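PDB 5WQ3: cytokinin riboside 5'-monophosphate phosphoribohydrolase from Corynebacterium glutamicum, which is an enzyme of the SLOG clan with a Rossmann-like fold built on a parallel beta-sheet. Local coordinates for residues C[147-152]-C[156-161]. Numbering follows the deposited sequence. Where two conformers were deposited one is given.
With EDO (1,2-ethanediol), chain L.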
ATOM      1  N   LEU C 147      -9.458 -54.344 -18.413  1.00 28.60           N
ATOM      2  CA  LEU C 147     -10.676 -53.686 -18.837  1.00 28.68           C
ATOM      3  C   LEU C 147     -11.110 -52.910 -17.623  1.00 27.21           C
ATOM      4  O   LEU C 147     -10.770 -53.231 -16.477  1.00 30.35           O
ATOM      5  CB  LEU C 147     -11.811 -54.657 -19.179  1.00 30.94           C
ATOM      6  CG  LEU C 147     -11.849 -55.561 -20.381  1.00 35.75           C
ATOM      7  CD1 LEU C 147     -10.648 -56.474 -20.372  1.00 43.21           C
ATOM      8  CD2 LEU C 147     -13.120 -56.393 -20.327  1.00 36.86           C
ATOM      9  N   ASN C 148     -11.916 -51.903 -17.877  0.50 26.79           N
ATOM     10  CA  ASN C 148     -12.415 -51.007 -16.848  0.50 27.76           C
ATOM     11  C   ASN C 148     -13.944 -50.884 -16.904  0.50 25.32           C
ATOM     12  O   ASN C 148     -14.509 -50.647 -17.952  0.50 28.87           O
ATOM     13  CB  ASN C 148     -11.703 -49.646 -17.000  0.50 26.46           C
ATOM     14  CG  ASN C 148     -10.394 -49.599 -16.236  0.50 25.96           C
ATOM     15  OD1 ASN C 148     -10.251 -50.190 -15.161  0.50 25.09           O
ATOM     16  ND2 ASN C 148      -9.438 -48.919 -16.785  0.50 28.16           N
ATOM     17  N   PHE C 149     -14.601 -51.052 -15.769  1.00 23.02           N
ATOM     18  CA  PHE C 149     -16.054 -51.123 -15.700  1.00 23.27           C
ATOM     19  C   PHE C 149     -16.552 -50.013 -14.806  1.00 27.47           C
ATOM     20  O   PHE C 149     -16.023 -49.753 -13.726  1.00 26.72           O
ATOM     21  CB  PHE C 149     -16.541 -52.460 -15.090  1.00 23.66           C
ATOM     22  CG  PHE C 149     -16.248 -53.661 -15.939  1.00 24.06           C
ATOM     23  CD1 PHE C 149     -15.033 -54.271 -15.887  1.00 24.37           C
ATOM     24  CD2 PHE C 149     -17.181 -54.131 -16.854  1.00 25.85           C
ATOM     25  CE1 PHE C 149     -14.750 -55.353 -16.715  1.00 27.45           C
ATOM     26  CE2 PHE C 149     -16.940 -55.230 -17.650  1.00 26.49           C
ATOM     27  CZ  PHE C 149     -15.715 -55.846 -17.597  1.00 25.79           C
ATOM     28  N   ARG C 150     -17.549 -49.326 -15.296  1.00 23.95           N
ATOM     29  CA  ARG C 150     -18.349 -48.436 -14.496  1.00 28.14           C
ATOM     30  C   ARG C 150     -19.314 -49.160 -13.504  1.00 25.43           C
ATOM     31  O   ARG C 150     -19.592 -48.659 -12.436  1.00 23.57           O
ATOM     32  CB  ARG C 150     -19.121 -47.532 -15.502  1.00 31.09           C
ATOM     33  CG  ARG C 150     -20.452 -47.002 -15.026  1.00 39.09           C
ATOM     34  CD  ARG C 150     -20.186 -45.923 -14.043  1.00 46.35           C
ATOM     35  NE  ARG C 150     -21.303 -45.022 -13.836  1.00 55.90           N
ATOM     36  CZ  ARG C 150     -21.140 -43.832 -13.271  1.00 58.44           C
ATOM     37  NH1 ARG C 150     -19.912 -43.459 -12.905  1.00 56.05           N
ATOM     38  NH2 ARG C 150     -22.179 -43.021 -13.078  1.00 54.56           N
ATOM     39  N   TYR C 151     -19.884 -50.296 -13.904  1.00 20.81           N
ATOM     40  CA  TYR C 151     -20.963 -50.915 -13.189  1.00 21.81           C
ATOM     41  C   TYR C 151     -20.429 -52.117 -12.430  1.00 22.74           C
ATOM     42  O   TYR C 151     -20.004 -53.106 -13.027  1.00 21.93           O
ATOM     43  CB  TYR C 151     -22.028 -51.334 -14.189  1.00 22.81           C
ATOM     44  CG  TYR C 151     -22.663 -50.104 -14.804  1.00 25.71           C
ATOM     45  CD1 TYR C 151     -23.516 -49.270 -14.056  1.00 25.53           C
ATOM     46  CD2 TYR C 151     -22.410 -49.764 -16.111  1.00 27.86           C
ATOM     47  CE1 TYR C 151     -24.114 -48.151 -14.636  1.00 28.15           C
ATOM     48  CE2 TYR C 151     -22.970 -48.616 -16.666  1.00 28.10           C
ATOM     49  CZ  TYR C 151     -23.819 -47.832 -15.935  1.00 28.66           C
ATOM     50  OH  TYR C 151     -24.359 -46.709 -16.552  1.00 29.30           O
ATOM     51  N   PHE C 152     -20.443 -52.028 -11.106  1.00 24.15           N
ATOM     52  CA  PHE C 152     -20.018 -53.103 -10.201  1.00 27.02           C
ATOM     53  C   PHE C 152     -20.632 -54.444 -10.598  1.00 27.54           C
ATOM     54  O   PHE C 152     -19.966 -55.466 -10.646  1.00 30.52           O
ATOM     55  CB  PHE C 152     -20.463 -52.669  -8.802  1.00 33.63           C
ATOM     56  CG  PHE C 152     -19.641 -53.186  -7.696  1.00 40.33           C
ATOM     57  CD1 PHE C 152     -18.371 -52.674  -7.459  1.00 48.47           C
ATOM     58  CD2 PHE C 152     -20.159 -54.155  -6.818  1.00 52.98           C
ATOM     59  CE1 PHE C 152     -17.590 -53.168  -6.412  1.00 51.07           C
ATOM     60  CE2 PHE C 152     -19.395 -54.632  -5.748  1.00 50.22           C
ATOM     61  CZ  PHE C 152     -18.110 -54.146  -5.552  1.00 52.75           C
ATOM     62  N   LYS C 156     -18.723 -57.964 -11.707  1.00 30.47           N
ATOM     63  CA  LYS C 156     -18.859 -59.199 -10.886  1.00 27.07           C
ATOM     64  C   LYS C 156     -19.312 -60.389 -11.730  1.00 26.63           C
ATOM     65  O   LYS C 156     -18.910 -61.515 -11.473  1.00 25.51           O
ATOM     66  CB  LYS C 156     -19.831 -59.004  -9.709  1.00 33.04           C
ATOM     67  CG  LYS C 156     -19.352 -58.183  -8.498  1.00 34.20           C
ATOM     68  CD  LYS C 156     -20.590 -57.830  -7.628  1.00 43.83           C
ATOM     69  CE  LYS C 156     -20.334 -57.895  -6.120  1.00 44.70           C
ATOM     70  NZ  LYS C 156     -21.606 -57.964  -5.314  1.00 39.39           N
ATOM     71  N   THR C 157     -20.156 -60.173 -12.745  1.00 22.14           N
ATOM     72  CA  THR C 157     -20.496 -61.213 -13.630  1.00 19.61           C
ATOM     73  C   THR C 157     -19.250 -61.801 -14.346  1.00 20.87           C
ATOM     74  O   THR C 157     -19.206 -63.014 -14.552  1.00 18.87           O
ATOM     75  CB  THR C 157     -21.486 -60.676 -14.705  1.00 22.16           C
ATOM     76  OG1 THR C 157     -22.621 -60.147 -14.015  1.00 25.67           O
ATOM     77  CG2 THR C 157     -21.980 -61.735 -15.565  1.00 21.85           C
ATOM     78  N   MET C 158     -18.293 -60.950 -14.767  1.00 18.47           N
ATOM     79  CA  MET C 158     -17.165 -61.390 -15.559  1.00 18.75           C
ATOM     80  C   MET C 158     -16.307 -62.331 -14.726  1.00 18.87           C
ATOM     81  O   MET C 158     -15.790 -63.300 -15.267  1.00 20.08           O
ATOM     82  CB  MET C 158     -16.320 -60.227 -16.007  1.00 19.82           C
ATOM     83  CG  MET C 158     -16.968 -59.147 -16.879  1.00 20.04           C
ATOM     84  SD  MET C 158     -17.839 -59.811 -18.238  1.00 21.91           S
ATOM     85  CE  MET C 158     -19.043 -58.496 -18.537  1.00 25.36           C
ATOM     86  N   PHE C 159     -16.194 -62.097 -13.415  1.00 19.45           N
ATOM     87  CA  PHE C 159     -15.383 -63.018 -12.560  1.00 18.64           C
ATOM     88  C   PHE C 159     -15.947 -64.430 -12.526  1.00 20.91           C
ATOM     89  O   PHE C 159     -15.180 -65.406 -12.602  1.00 21.16           O
ATOM     90  CB  PHE C 159     -15.250 -62.496 -11.136  1.00 20.60           C
ATOM     91  CG  PHE C 159     -14.496 -61.190 -11.002  1.00 21.30           C
ATOM     92  CD1 PHE C 159     -13.267 -61.017 -11.546  1.00 23.10           C
ATOM     93  CD2 PHE C 159     -15.043 -60.139 -10.291  1.00 25.73           C
ATOM     94  CE1 PHE C 159     -12.568 -59.832 -11.382  1.00 27.21           C
ATOM     95  CE2 PHE C 159     -14.334 -58.934 -10.106  1.00 26.53           C
ATOM     96  CZ  PHE C 159     -13.100 -58.776 -10.672  1.00 25.52           C
ATOM     97  N   LEU C 160     -17.286 -64.557 -12.468  1.00 20.46           N
ATOM     98  CA  LEU C 160     -17.937 -65.832 -12.396  1.00 22.38           C
ATOM     99  C   LEU C 160     -17.973 -66.506 -13.748  1.00 23.39           C
ATOM    100  O   LEU C 160     -17.875 -67.716 -13.838  1.00 21.61           O
ATOM    101  CB  LEU C 160     -19.377 -65.714 -11.867  1.00 25.00           C
ATOM    102  CG  LEU C 160     -19.488 -65.395 -10.365  1.00 30.01           C
ATOM    103  CD1 LEU C 160     -20.900 -64.912 -10.000  1.00 32.72           C
ATOM    104  CD2 LEU C 160     -19.068 -66.639  -9.567  1.00 29.30           C
ATOM    105  N   LYS C 161     -18.158 -65.731 -14.799  1.00 22.77           N
ATOM    106  CA  LYS C 161     -18.313 -66.328 -16.135  1.00 19.78           C
ATOM    107  C   LYS C 161     -16.958 -66.792 -16.742  1.00 20.01           C
ATOM    108  O   LYS C 161     -16.947 -67.765 -17.479  1.00 19.53           O
ATOM    109  CB  LYS C 161     -18.983 -65.308 -17.108  1.00 21.63           C
ATOM    110  CG  LYS C 161     -19.463 -65.946 -18.415  1.00 21.19           C
ATOM    111  CD  LYS C 161     -20.187 -64.936 -19.295  1.00 26.76           C
ATOM    112  CE  LYS C 161     -20.657 -65.590 -20.584  1.00 28.00           C
ATOM    113  NZ  LYS C 161     -21.137 -64.576 -21.554  1.00 31.08           N
TER
HETATM  114  C1  EDO L 301     -22.670 -61.546 -10.592  1.00 54.04           C
HETATM  115  O1  EDO L 301     -23.525 -62.202 -11.504  1.00 52.06           O
HETATM  116  C2  EDO L 301     -23.418 -61.420  -9.293  1.00 58.39           C
HETATM  117  O2  EDO L 301     -23.618 -60.042  -9.033  1.00 64.60           O
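F152 and K156 meet one helical turn apart, joined through both backbone and side chain. K156 N donates to F152 O at 3.0 Å with an N-H...O angle of 155°, the i to i+4 bond of the first turn of helix 152-162. Beside it, the aliphatic part of K156 runs obliquely past the F152 ring, where K156 CE lies 3.4 Å from F152 CE2. With F152 CG anti to the backbone N (chi1 -152°), the ring is carried to the lysine chain, whose ammonium continues to salt bridges with D177 and E181 of helix 173-188.

The second point of contact is apolar and buried. F149, on strand 145-149, the outermost strand of the sheet within this chain, approaches the helix obliquely through its CZ-CE2 side: F149 CZ is 3.6 Å from M158 CG. Bent at chi2 (-49°), the methionine also brings M158 CE within 4.0 Å of F149 CE2. L129 of the adjacent strand touches both side chains.

A strand end turning through Y151, the N-cap residue, into a helix that packs back on the sheet is the beta-alpha connection characteristic of Rossmann-like folds.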